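Local coordinates for sugar ABC transporter, sugar-binding protein (Streptococcus pneumoniae, PDB 2HEU), which probably captures sugars outside the cell as the binding component of an ABC transporter and delivers them for uptake, at residues Ala128-Tyr132 and Thr176-Tyr180; Lys232-Gly236 and Met377-Leu381; Glu22-Gln26 and Val61-Arg65; Ile243-Ala247 and Ala263-Pro269; Ile37-Phe41 and Ala310-Met315. One frame throughout, in Å; residues are numbered along the deposited sequence.

Contact 1 of 5, residues Ala128-Tyr132 and Thr176-Tyr180; sequences AYGIY and TLNGY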
# COMPACT_ATOMS: atom_id res chain seq x y z
N ALA A 128 3.16 -2.31 -0.12
CA ALA A 128 3.23 -3.25 0.98
C ALA A 128 3.70 -2.49 2.20
O ALA A 128 4.08 -1.31 2.10
CB ALA A 128 4.08 -4.44 0.64
N TYR A 129 3.72 -3.16 3.34
CA TYR A 129 4.13 -2.53 4.59
C TYR A 129 4.85 -3.49 5.46
O TYR A 129 4.53 -4.69 5.53
CB TYR A 129 2.86 -2.03 5.32
CG TYR A 129 3.14 -1.18 6.54
CD1 TYR A 129 3.09 0.20 6.46
CD2 TYR A 129 3.47 -1.74 7.75
CE1 TYR A 129 3.37 1.03 7.60
CE2 TYR A 129 3.73 -1.00 8.87
CZ TYR A 129 3.67 0.40 8.81
OH TYR A 129 3.88 1.11 9.94
N GLY A 130 5.85 -3.03 6.17
CA GLY A 130 6.55 -3.89 7.12
C GLY A 130 7.61 -3.09 7.88
O GLY A 130 7.47 -1.88 8.08
N ILE A 131 8.67 -3.81 8.29
CA ILE A 131 9.68 -3.21 9.12
C ILE A 131 10.99 -3.16 8.31
O ILE A 131 11.51 -4.19 7.89
CB ILE A 131 9.97 -3.97 10.44
CG1 ILE A 131 8.64 -4.29 11.17
CG2 ILE A 131 10.90 -3.21 11.29
CD1 ILE A 131 7.84 -3.08 11.61
N TYR A 132 11.49 -1.94 8.07
CA TYR A 132 12.89 -1.78 7.54
C TYR A 132 13.84 -2.04 8.63
O TYR A 132 13.64 -1.64 9.79
CB TYR A 132 13.07 -0.32 7.03
CG TYR A 132 12.27 -0.04 5.79
CD1 TYR A 132 12.85 -0.24 4.53
CD2 TYR A 132 10.97 0.38 5.83
CE1 TYR A 132 12.15 0.02 3.37
CE2 TYR A 132 10.27 0.62 4.67
CZ TYR A 132 10.88 0.43 3.43
OH TYR A 132 10.20 0.68 2.25
N THR A 176 2.17 7.05 9.56
CA THR A 176 3.22 6.10 9.43
C THR A 176 2.96 4.74 10.10
O THR A 176 3.57 3.75 9.71
CB THR A 176 4.61 6.65 9.91
OG1 THR A 176 4.52 6.93 11.31
CG2 THR A 176 5.07 7.88 9.12
N LEU A 177 2.12 4.76 11.13
CA LEU A 177 1.76 3.54 11.87
C LEU A 177 0.41 2.93 11.48
O LEU A 177 -0.01 1.96 12.10
CB LEU A 177 1.82 3.80 13.39
CG LEU A 177 3.19 4.13 13.92
CD1 LEU A 177 3.12 4.27 15.44
CD2 LEU A 177 4.25 3.10 13.50
N ASN A 178 -0.22 3.48 10.44
CA ASN A 178 -1.50 2.85 9.99
C ASN A 178 -1.25 1.38 9.66
O ASN A 178 -1.98 0.51 10.15
CB ASN A 178 -1.97 3.65 8.76
CG ASN A 178 -3.30 3.20 8.29
OD1 ASN A 178 -3.50 3.30 6.98
ND2 ASN A 178 -4.21 2.90 9.09
N GLY A 179 -0.24 1.07 8.83
CA GLY A 179 -0.02 -0.30 8.51
C GLY A 179 0.34 -1.16 9.68
O GLY A 179 -0.04 -2.33 9.77
N TYR A 180 1.07 -0.61 10.66
CA TYR A 180 1.50 -1.35 11.84
C TYR A 180 0.27 -1.85 12.61
O TYR A 180 0.18 -3.02 12.96
CB TYR A 180 2.41 -0.50 12.69
CG TYR A 180 3.05 -1.26 13.82
CD1 TYR A 180 4.31 -1.80 13.74
CD2 TYR A 180 2.37 -1.46 15.02
CE1 TYR A 180 4.86 -2.55 14.76
CE2 TYR A 180 2.89 -2.19 16.06
CZ TYR A 180 4.13 -2.74 15.93
OH TYR A 180 4.72 -3.50 16.91
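The ring of Tyr129 lies flat over the first turn of helix 178-189, with one face against the backbone of Gly179. Gly179 CA sits 3.5 Å from the ring centroid and only 3° off its normal, a nearly perpendicular CH-pi contact. Intimacy of this kind depends on the missing side chain: a CB built in ideal geometry on Gly179 would come within 2.3 Å of Tyr129 CD1, a clash. The t rotamer of Tyr129 carries its ring straight across the gap, so that Tyr129 OH can donate a hydrogen bond of 2.7 Å to Thr176 O, in the 3-10 segment just ahead of the helix, whose N-cap is Leu177. The fold here is sheet against helix. Strand 129-134 is the middle strand of a three-stranded antiparallel sheet, with 253-257 and 273-276 as its neighbours, and helix 178-189 starts beneath one of its faces. Two residues along the strand, Ile131 emerges on the same face, and its CD1 meets the edge of the Tyr180 ring, 4.3 Å from Tyr180 CD1. Tyr180 also packs through its CB, 4.1 Å from Tyr129 CE2, while its hydroxyl reaches Val220 O in a hydrogen bond.

Contact 2 of 5, residues Lys232-Gly236 and Met377-Leu381; sequences KNWEG and MNYVL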
# COMPACT_ATOMS: atom_id res chain seq x y z
N LYS A 232 15.45 9.73 20.52
CA LYS A 232 15.26 10.95 21.23
C LYS A 232 14.44 11.93 20.43
O LYS A 232 14.59 12.08 19.25
CB LYS A 232 16.68 11.60 21.48
CG LYS A 232 16.79 12.94 21.98
CD LYS A 232 18.25 13.33 22.31
CE LYS A 232 19.08 13.83 21.21
NZ LYS A 232 20.35 14.38 21.82
N ASN A 233 13.52 12.60 21.13
CA ASN A 233 12.64 13.58 20.51
C ASN A 233 11.77 12.99 19.41
O ASN A 233 11.32 13.70 18.51
CB ASN A 233 13.37 14.83 20.06
CG ASN A 233 14.08 15.51 21.22
OD1 ASN A 233 15.22 16.02 20.97
ND2 ASN A 233 13.49 15.59 22.33
N TRP A 234 11.39 11.70 19.56
CA TRP A 234 10.52 11.08 18.60
C TRP A 234 9.12 11.71 18.61
O TRP A 234 8.43 11.64 17.59
CB TRP A 234 10.41 9.57 18.86
CG TRP A 234 9.58 9.25 20.08
CD1 TRP A 234 10.02 9.18 21.38
CD2 TRP A 234 8.19 8.99 20.12
NE1 TRP A 234 8.94 8.90 22.20
CE2 TRP A 234 7.82 8.79 21.45
CE3 TRP A 234 7.24 8.91 19.12
CZ2 TRP A 234 6.49 8.49 21.83
CZ3 TRP A 234 5.92 8.63 19.46
CH2 TRP A 234 5.61 8.43 20.80
N GLU A 235 8.69 12.29 19.72
CA GLU A 235 7.31 12.72 19.86
C GLU A 235 6.94 13.70 18.80
O GLU A 235 5.81 13.71 18.34
CB GLU A 235 7.05 13.27 21.27
CG GLU A 235 7.27 12.33 22.42
CD GLU A 235 8.69 12.24 23.00
OE1 GLU A 235 9.65 12.66 22.35
OE2 GLU A 235 8.79 11.74 24.18
N GLY A 236 7.89 14.57 18.43
CA GLY A 236 7.71 15.62 17.44
C GLY A 236 8.36 15.31 16.07
O GLY A 236 8.38 16.18 15.19
N MET A 377 -1.17 6.40 17.00
CA MET A 377 0.02 7.13 17.47
C MET A 377 -0.24 7.65 18.88
O MET A 377 0.70 7.70 19.70
CB MET A 377 0.34 8.25 16.51
CG MET A 377 1.69 8.94 16.81
SD MET A 377 3.11 7.84 16.75
CE MET A 377 3.33 7.69 14.99
N ASN A 378 -1.46 8.05 19.19
CA ASN A 378 -1.73 8.56 20.56
C ASN A 378 -1.53 7.48 21.57
O ASN A 378 -1.13 7.77 22.70
CB ASN A 378 -3.16 9.12 20.66
CG ASN A 378 -3.32 10.46 20.04
OD1 ASN A 378 -2.36 11.03 19.51
ND2 ASN A 378 -4.53 10.99 19.94
N TYR A 379 -1.78 6.22 21.24
CA TYR A 379 -1.46 5.13 22.15
C TYR A 379 0.04 5.00 22.34
O TYR A 379 0.53 4.82 23.46
CB TYR A 379 -2.08 3.79 21.69
CG TYR A 379 -1.77 2.69 22.67
CD1 TYR A 379 -2.41 2.65 23.90
CD2 TYR A 379 -0.80 1.76 22.43
CE1 TYR A 379 -2.07 1.73 24.87
CE2 TYR A 379 -0.44 0.80 23.36
CZ TYR A 379 -1.08 0.81 24.62
OH TYR A 379 -0.74 -0.07 25.59
N VAL A 380 0.81 5.06 21.26
CA VAL A 380 2.29 5.03 21.42
C VAL A 380 2.72 6.17 22.35
O VAL A 380 3.58 5.95 23.21
CB VAL A 380 2.98 5.03 20.08
CG1 VAL A 380 4.52 4.99 20.27
CG2 VAL A 380 2.53 3.86 19.22
N LEU A 381 2.15 7.36 22.15
CA LEU A 381 2.50 8.53 22.95
C LEU A 381 2.13 8.27 24.45
O LEU A 381 2.90 8.54 25.37
CB LEU A 381 1.80 9.75 22.37
CG LEU A 381 2.47 10.29 21.04
CD1 LEU A 381 1.52 11.20 20.25
CD2 LEU A 381 3.79 11.07 21.31
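A Met-aromatic contact marks the place where a loop is pinned to a helix by one large side chain: Trp234, in the loop between helices 212-222 and 239-247, reaches across to helix 370-382. Met377 SD lies 5.4 Å from the centroid of the six-membered ring of Trp234 and 85° off its normal, so the sulfur approaches the edge of the indole; its nearest ring atom is CZ3, at 4.0 Å. One helical turn later Val380 and Leu381 take over, with Val380 CG1 3.6 Å from Trp234 CH2. Packing of the far end of the indole against Met377, Val380 and Leu381 holds the contact, without a hydrogen bond between the segments. Elsewhere Trp234 is fixed by a cation-pi interaction with Lys230 and by a backbone hydrogen bond with Gly171. Toward solvent the aliphatic part of Glu235 extends the apolar patch, its CG 3.9 Å from Leu381 CD2. That same methyl, in the conformer given, also makes the tightest approach of the contact, with Leu381 CD2 3.2 Å from Trp234 CH2.

Contact 3 of 5, residues Glu22-Gln26 and Val61-Arg65; sequences EYFNQ and VLKTR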
# COMPACT_ATOMS: atom_id res chain seq x y z
N GLU A 22 -6.68 9.77 -23.64
CA GLU A 22 -6.08 10.33 -22.45
C GLU A 22 -5.80 9.25 -21.43
O GLU A 22 -6.65 8.41 -21.16
CB GLU A 22 -7.03 11.31 -21.78
CG GLU A 22 -6.49 11.92 -20.51
CD GLU A 22 -7.32 12.88 -19.80
OE1 GLU A 22 -8.33 13.35 -20.40
OE2 GLU A 22 -7.06 13.27 -18.66
N TYR A 23 -4.59 9.28 -20.88
CA TYR A 23 -4.20 8.47 -19.70
C TYR A 23 -4.05 9.46 -18.56
O TYR A 23 -3.12 10.30 -18.54
CB TYR A 23 -2.92 7.68 -19.94
CG TYR A 23 -2.40 7.12 -18.66
CD1 TYR A 23 -3.20 6.41 -17.79
CD2 TYR A 23 -1.09 7.37 -18.24
CE1 TYR A 23 -2.72 5.98 -16.56
CE2 TYR A 23 -0.63 6.94 -17.00
CZ TYR A 23 -1.46 6.26 -16.16
OH TYR A 23 -1.05 5.88 -14.90
N PHE A 24 -4.96 9.35 -17.58
CA PHE A 24 -4.94 10.25 -16.40
C PHE A 24 -4.08 9.58 -15.31
O PHE A 24 -4.50 8.62 -14.69
CB PHE A 24 -6.37 10.50 -15.91
CG PHE A 24 -6.48 11.48 -14.81
CD1 PHE A 24 -6.64 12.86 -15.05
CD2 PHE A 24 -6.43 11.07 -13.46
CE1 PHE A 24 -6.80 13.79 -14.00
CE2 PHE A 24 -6.59 11.99 -12.46
CZ PHE A 24 -6.77 13.32 -12.74
N ASN A 25 -2.86 10.07 -15.16
CA ASN A 25 -1.89 9.45 -14.27
C ASN A 25 -1.97 10.03 -12.87
O ASN A 25 -2.13 11.24 -12.70
CB ASN A 25 -0.51 9.77 -14.84
CG ASN A 25 0.59 9.03 -14.09
OD1 ASN A 25 0.47 7.84 -13.77
ND2 ASN A 25 1.71 9.70 -13.90
N GLN A 26 -1.74 9.20 -11.87
CA GLN A 26 -1.56 9.66 -10.48
C GLN A 26 -0.13 9.31 -9.98
O GLN A 26 0.25 9.79 -8.92
CB GLN A 26 -2.60 9.19 -9.51
CG GLN A 26 -3.99 9.71 -9.90
CD GLN A 26 -4.98 9.62 -8.82
OE1 GLN A 26 -4.79 10.30 -7.74
NE2 GLN A 26 -6.03 8.90 -9.03
N VAL A 61 -9.33 16.50 -8.74
CA VAL A 61 -9.63 16.84 -10.14
C VAL A 61 -10.45 15.66 -10.73
O VAL A 61 -11.40 15.88 -11.47
CB VAL A 61 -8.35 17.13 -10.93
CG1 VAL A 61 -8.68 17.21 -12.41
CG2 VAL A 61 -7.70 18.47 -10.40
N LEU A 62 -10.08 14.43 -10.48
CA LEU A 62 -10.81 13.29 -11.01
C LEU A 62 -12.23 13.33 -10.56
O LEU A 62 -13.15 13.05 -11.34
CB LEU A 62 -10.10 12.02 -10.67
CG LEU A 62 -10.66 10.74 -11.26
CD1 LEU A 62 -10.62 10.77 -12.78
CD2 LEU A 62 -9.89 9.53 -10.73
N LYS A 63 -12.48 13.61 -9.27
CA LYS A 63 -13.83 13.71 -8.79
C LYS A 63 -14.60 14.76 -9.55
O LYS A 63 -15.77 14.53 -9.95
CB LYS A 63 -13.87 13.99 -7.30
CG LYS A 63 -13.34 12.91 -6.41
CD LYS A 63 -13.30 13.28 -4.97
CE LYS A 63 -12.60 12.33 -4.04
NZ LYS A 63 -12.42 13.06 -2.73
N THR A 64 -14.02 15.92 -9.77
CA THR A 64 -14.69 17.03 -10.48
C THR A 64 -15.04 16.57 -11.87
O THR A 64 -16.14 16.85 -12.38
CB THR A 64 -13.82 18.25 -10.48
OG1 THR A 64 -13.62 18.70 -9.11
CG2 THR A 64 -14.40 19.38 -11.34
N ARG A 65 -14.08 15.91 -12.53
CA ARG A 65 -14.23 15.53 -13.92
C ARG A 65 -15.30 14.44 -14.04
O ARG A 65 -16.10 14.49 -14.96
CB ARG A 65 -12.91 15.16 -14.59
CG ARG A 65 -11.94 16.33 -14.72
CD ARG A 65 -10.73 16.01 -15.48
NE ARG A 65 -11.00 15.46 -16.81
CZ ARG A 65 -10.13 14.87 -17.56
NH1 ARG A 65 -8.86 14.88 -17.22
NH2 ARG A 65 -10.51 14.36 -18.72
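Val61 opens the helical side of this contact by setting its CG1 at the edge of the Phe24 ring, 4.2 Å from Phe24 CE1. Leu62 follows, on the helix flank that faces strand 19-24: its CB is 3.9 Å from Phe24 CE2, its CD1 lies over one face of the same ring, and its CD2 comes within 4.3 Å of Gln26 NE2, an amide nitrogen that is hydrogen-bonded to Asn76 O. A turn of helix after Val61, and tied to it by the 2.9 Å bond from Arg65 N to Val61 O, Arg65 extends its side chain back to the strand. There it forms a two-pronged salt bridge, Arg65 NH1 to Glu22 OE2 at 2.8 Å and Arg65 NH2 to Glu22 OE1 at 2.9 Å, both nearly linear. The setting is the beta-alpha-beta crossover that carries the chain from strand 48-53 to strand 74-76; its helix 58-67 passes over 19-24, the strand lying between them in the sheet. Glu22 and Phe24, two residues apart, face that helix, whereas Tyr23 points to the other side. Arg65 NE holds a second carboxylate, Asp70. Arg65 NH1 is also 3.7 Å from Phe24 CD1, so that a directional ion pair between partly exposed residues adds to the apolar packing of Phe24 on Leu62 and Val61 in joining helix to strand.

Contact 4 of 5, residues Ile243-Ala247 and Ala263-Pro269; sequences IGAFA and AINEQKP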
# COMPACT_ATOMS: atom_id res chain seq x y z
N ILE A 243 13.15 8.69 8.30
CA ILE A 243 13.89 8.21 7.13
C ILE A 243 15.38 8.53 7.33
O ILE A 243 16.25 7.68 7.10
CB ILE A 243 13.35 8.87 5.85
CG1 ILE A 243 11.93 8.42 5.55
CG2 ILE A 243 14.35 8.65 4.67
CD1 ILE A 243 11.74 6.98 5.26
N GLY A 244 15.69 9.77 7.73
CA GLY A 244 17.06 10.14 7.97
C GLY A 244 17.69 9.38 9.09
O GLY A 244 18.83 8.89 8.97
N ALA A 245 17.01 9.21 10.21
CA ALA A 245 17.56 8.49 11.36
C ALA A 245 17.90 7.03 10.91
O ALA A 245 18.94 6.49 11.31
CB ALA A 245 16.62 8.47 12.52
N PHE A 246 16.99 6.40 10.17
CA PHE A 246 17.26 5.04 9.71
C PHE A 246 18.44 5.03 8.75
O PHE A 246 19.35 4.20 8.85
CB PHE A 246 16.00 4.46 9.11
CG PHE A 246 16.20 3.08 8.57
CD1 PHE A 246 16.36 1.98 9.43
CD2 PHE A 246 16.30 2.82 7.22
CE1 PHE A 246 16.63 0.73 8.97
CE2 PHE A 246 16.53 1.55 6.73
CZ PHE A 246 16.70 0.50 7.61
N ALA A 247 18.42 5.93 7.77
CA ALA A 247 19.51 5.96 6.74
C ALA A 247 20.87 6.19 7.37
O ALA A 247 21.89 5.69 6.88
CB ALA A 247 19.23 6.99 5.70
N ALA A 263 13.01 7.19 -0.56
CA ALA A 263 13.49 8.24 0.31
C ALA A 263 14.74 7.82 1.06
O ALA A 263 15.67 8.61 1.26
CB ALA A 263 12.40 8.70 1.25
N ILE A 264 14.76 6.59 1.57
CA ILE A 264 15.92 6.10 2.31
C ILE A 264 17.15 6.13 1.37
O ILE A 264 18.23 6.59 1.81
CB ILE A 264 15.67 4.66 2.85
CG1 ILE A 264 14.53 4.70 3.89
CG2 ILE A 264 16.96 4.13 3.45
CD1 ILE A 264 14.00 3.33 4.18
N ASN A 265 17.02 5.64 0.18
CA ASN A 265 18.22 5.56 -0.72
C ASN A 265 18.76 6.93 -1.01
O ASN A 265 19.99 7.05 -1.20
CB ASN A 265 17.90 4.78 -1.96
CG ASN A 265 17.83 3.31 -1.75
OD1 ASN A 265 18.49 2.79 -0.83
ND2 ASN A 265 17.11 2.63 -2.60
N GLU A 266 17.97 7.96 -1.08
CA GLU A 266 18.48 9.25 -1.46
C GLU A 266 19.25 9.91 -0.32
O GLU A 266 19.85 10.99 -0.48
CB GLU A 266 17.31 10.16 -1.91
CG GLU A 266 16.61 9.71 -3.17
CD GLU A 266 15.88 10.78 -3.89
OE1 GLU A 266 15.71 11.87 -3.36
OE2 GLU A 266 15.54 10.50 -5.10
N GLN A 267 19.25 9.26 0.86
CA GLN A 267 20.08 9.70 1.98
C GLN A 267 21.45 9.03 2.00
O GLN A 267 22.26 9.35 2.89
CB GLN A 267 19.32 9.39 3.28
CG GLN A 267 18.04 10.19 3.39
CD GLN A 267 18.25 11.68 3.42
OE1 GLN A 267 19.28 12.16 3.97
NE2 GLN A 267 17.33 12.46 2.87
N LYS A 268 21.72 8.15 1.04
CA LYS A 268 23.06 7.50 0.95
C LYS A 268 23.42 6.69 2.19
O LYS A 268 24.49 6.91 2.79
CB LYS A 268 24.17 8.54 0.56
CG LYS A 268 23.81 9.44 -0.62
CD LYS A 268 23.52 8.65 -1.89
CE LYS A 268 23.97 9.52 -3.20
NZ LYS A 268 22.94 10.29 -3.69
N PRO A 269 22.58 5.75 2.56
CA PRO A 269 22.95 4.88 3.71
C PRO A 269 24.16 4.06 3.39
O PRO A 269 24.43 3.66 2.29
CB PRO A 269 21.75 3.94 3.85
CG PRO A 269 21.10 3.95 2.46
CD PRO A 269 21.35 5.34 1.91
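Apolar packing does nearly all the work between these two helix ends. Ile243 points at the partner helix, its CG2 3.9 Å from Ala263 CB and its CD1 3.9 Å from Ile264 CG1. One turn on, Ala247 is small enough to bring the backbones close: its CA is 4.7 Å from that of Pro269, and its CB touches Gln267 CB at 3.4 Å and Ile264 CG2 at 4.3 Å. Phe246 adds CD2, 3.8 Å from Ile264 CD1. The helices, 239-247 and 260-265, are joined through strand 253-257 and lie side by side on one face of the three-stranded antiparallel sheet, where Phe246 and Ile264 both rest on Tyr132 and Ile273. Backbone contacts belong to the exit from the second helix. A type I turn from Asn265 to Lys268, closed by Lys268 N to Asn265 O at 3.0 Å, ends with Lys268 at positive phi and swings Pro269 back toward the first helix. Pro269 CA then makes a CA-H...O contact of 3.4 Å with Ala247 O.

Contact 5 of 5, residues Ile37-Phe41 and Ala310-Met315; sequences ITRDF and AFVEYM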
# COMPACT_ATOMS: atom_id res chain seq x y z
N ILE A 37 7.34 4.50 -22.08
CA ILE A 37 6.54 3.34 -22.42
C ILE A 37 5.42 3.80 -23.39
O ILE A 37 5.10 3.03 -24.33
CB ILE A 37 5.98 2.72 -21.13
CG1 ILE A 37 7.09 2.06 -20.36
CG2 ILE A 37 4.80 1.73 -21.47
CD1 ILE A 37 6.66 1.63 -18.92
N THR A 38 4.83 4.95 -23.16
CA THR A 38 3.82 5.42 -24.07
C THR A 38 4.37 5.67 -25.44
O THR A 38 3.70 5.32 -26.43
CB THR A 38 3.14 6.70 -23.43
OG1 THR A 38 2.43 6.30 -22.22
CG2 THR A 38 2.13 7.33 -24.39
N ARG A 39 5.55 6.22 -25.59
CA ARG A 39 6.17 6.30 -26.93
C ARG A 39 6.46 4.96 -27.51
O ARG A 39 6.30 4.81 -28.73
CB ARG A 39 7.39 7.20 -26.85
CG ARG A 39 7.07 8.67 -26.74
CD ARG A 39 8.19 9.65 -26.91
NE ARG A 39 9.10 9.55 -25.82
CZ ARG A 39 8.96 10.26 -24.68
NH1 ARG A 39 8.01 11.20 -24.49
NH2 ARG A 39 9.83 10.11 -23.75
N ASP A 40 6.85 3.97 -26.73
CA ASP A 40 6.97 2.64 -27.25
C ASP A 40 5.63 2.12 -27.82
O ASP A 40 5.58 1.52 -28.92
CB ASP A 40 7.45 1.66 -26.18
CG ASP A 40 8.85 1.96 -25.62
OD1 ASP A 40 9.65 2.67 -26.28
OD2 ASP A 40 9.14 1.44 -24.53
N PHE A 41 4.54 2.37 -27.11
CA PHE A 41 3.19 1.96 -27.55
C PHE A 41 2.86 2.63 -28.85
O PHE A 41 2.30 2.05 -29.79
CB PHE A 41 2.21 2.31 -26.44
CG PHE A 41 0.78 2.08 -26.85
CD1 PHE A 41 0.21 0.87 -26.84
CD2 PHE A 41 0.00 3.18 -27.20
CE1 PHE A 41 -1.09 0.66 -27.20
CE2 PHE A 41 -1.35 2.99 -27.49
CZ PHE A 41 -1.91 1.75 -27.52
N ALA A 310 -6.23 -1.38 -25.85
CA ALA A 310 -4.90 -1.72 -26.33
C ALA A 310 -3.87 -1.10 -25.42
O ALA A 310 -2.80 -1.74 -25.24
CB ALA A 310 -4.72 -1.21 -27.79
N PHE A 311 -4.09 0.09 -24.95
CA PHE A 311 -3.09 0.68 -24.05
C PHE A 311 -2.95 -0.10 -22.73
O PHE A 311 -1.84 -0.35 -22.25
CB PHE A 311 -3.44 2.19 -23.81
CG PHE A 311 -2.43 2.96 -23.03
CD1 PHE A 311 -1.20 3.18 -23.56
CD2 PHE A 311 -2.71 3.43 -21.79
CE1 PHE A 311 -0.28 3.96 -22.91
CE2 PHE A 311 -1.73 4.15 -21.12
CZ PHE A 311 -0.52 4.43 -21.67
N VAL A 312 -4.10 -0.47 -22.17
CA VAL A 312 -4.09 -1.28 -20.95
C VAL A 312 -3.40 -2.65 -21.23
O VAL A 312 -2.53 -3.09 -20.45
CB VAL A 312 -5.47 -1.47 -20.42
CG1 VAL A 312 -5.50 -2.40 -19.19
CG2 VAL A 312 -6.10 -0.09 -20.03
N GLU A 313 -3.77 -3.29 -22.35
CA GLU A 313 -3.16 -4.58 -22.67
C GLU A 313 -1.66 -4.46 -22.79
O GLU A 313 -0.93 -5.34 -22.34
CB GLU A 313 -3.79 -5.13 -23.96
CG GLU A 313 -3.27 -6.51 -24.29
CD GLU A 313 -2.07 -6.56 -25.17
OE1 GLU A 313 -2.05 -5.81 -26.18
OE2 GLU A 313 -1.22 -7.44 -24.95
N TYR A 314 -1.17 -3.42 -23.43
CA TYR A 314 0.22 -3.25 -23.64
C TYR A 314 0.98 -3.28 -22.30
O TYR A 314 2.03 -3.95 -22.19
CB TYR A 314 0.50 -1.88 -24.37
CG TYR A 314 1.89 -1.68 -24.79
CD1 TYR A 314 2.72 -0.74 -24.24
CD2 TYR A 314 2.42 -2.42 -25.84
CE1 TYR A 314 3.96 -0.52 -24.67
CE2 TYR A 314 3.71 -2.21 -26.31
CZ TYR A 314 4.48 -1.28 -25.71
OH TYR A 314 5.79 -1.08 -26.08
N MET A 315 0.44 -2.59 -21.29
CA MET A 315 1.12 -2.55 -20.00
C MET A 315 1.13 -3.88 -19.28
O MET A 315 1.96 -4.08 -18.37
CB MET A 315 0.48 -1.43 -19.16
CG MET A 315 1.29 -1.04 -17.91
SD MET A 315 2.64 -0.01 -18.41
CE MET A 315 3.21 -0.77 -17.78
O HOH W 1 7.58 -0.76 -23.85
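Ile37 begins the interface by laying its CG2 against two residues of the crossing helix, 4.0 Å from Tyr314 CE1 and 4.1 Å from Met315 SD. Thr38 presents OG1 to the edge of the Phe311 ring, 3.5 Å from Phe311 CZ; the hydroxyl's hydrogen bond is made within its own helix, to Leu34 O. Asp40 lies at the more open side. Its CB is 3.2 Å from Tyr314 OH, and a water bridges the polar ends, donating to Asp40 OD2 at 2.8 Å and hydrogen-bonded to Tyr314 OH at 2.9 Å, while the carboxylate also forms a salt bridge with Lys323. These helices cover one side of the five-stranded mixed sheet: helix 31-44 connects the parallel strands 19-24 and 48-53, while helix 305-315 follows strand 295-298. Their short segments cross at 117° with axes 10.9 Å apart, a separation filled by aromatic rings. Phe41, which ends the segment, is the middle member of that cluster. Its face receives the edge of Phe311 in a T-shaped pair, centroids 5.2 Å apart and planes at 78°, and its own edge is turned to the face of Tyr314, centroids 5.4 Å apart and planes at 62°. Phe41 CB adds a CH-pi contact, 4.1 Å from the Tyr314 centroid, and Phe41 CZ reaches Ala310 CB at 4.1 Å.

How the contacts relate
Sheets covered by helices on both faces organise the set. Contacts 3 and 5 share the five-stranded sheet: they lie on its two sides and touch through Tyr23 and Phe311. Contacts 1 and 4 sandwich the three-stranded sheet in the same way, meeting where Tyr132 packs on Phe246 and Ile264. Contact 2 joins contact 1 through Leu177 against Met377 and lies about 46 Å, centre to centre, from contact 5. Chemistry follows depth only in part. Buried contacts 1, 2 and 5 centre on aromatic rings; of the partly buried pair, contact 3 has an ion pair, whereas contact 4 packs aliphatic side chains with Phe246 beside them. Contacts 2, 4 and 5 have no direct hydrogen bond between their segments.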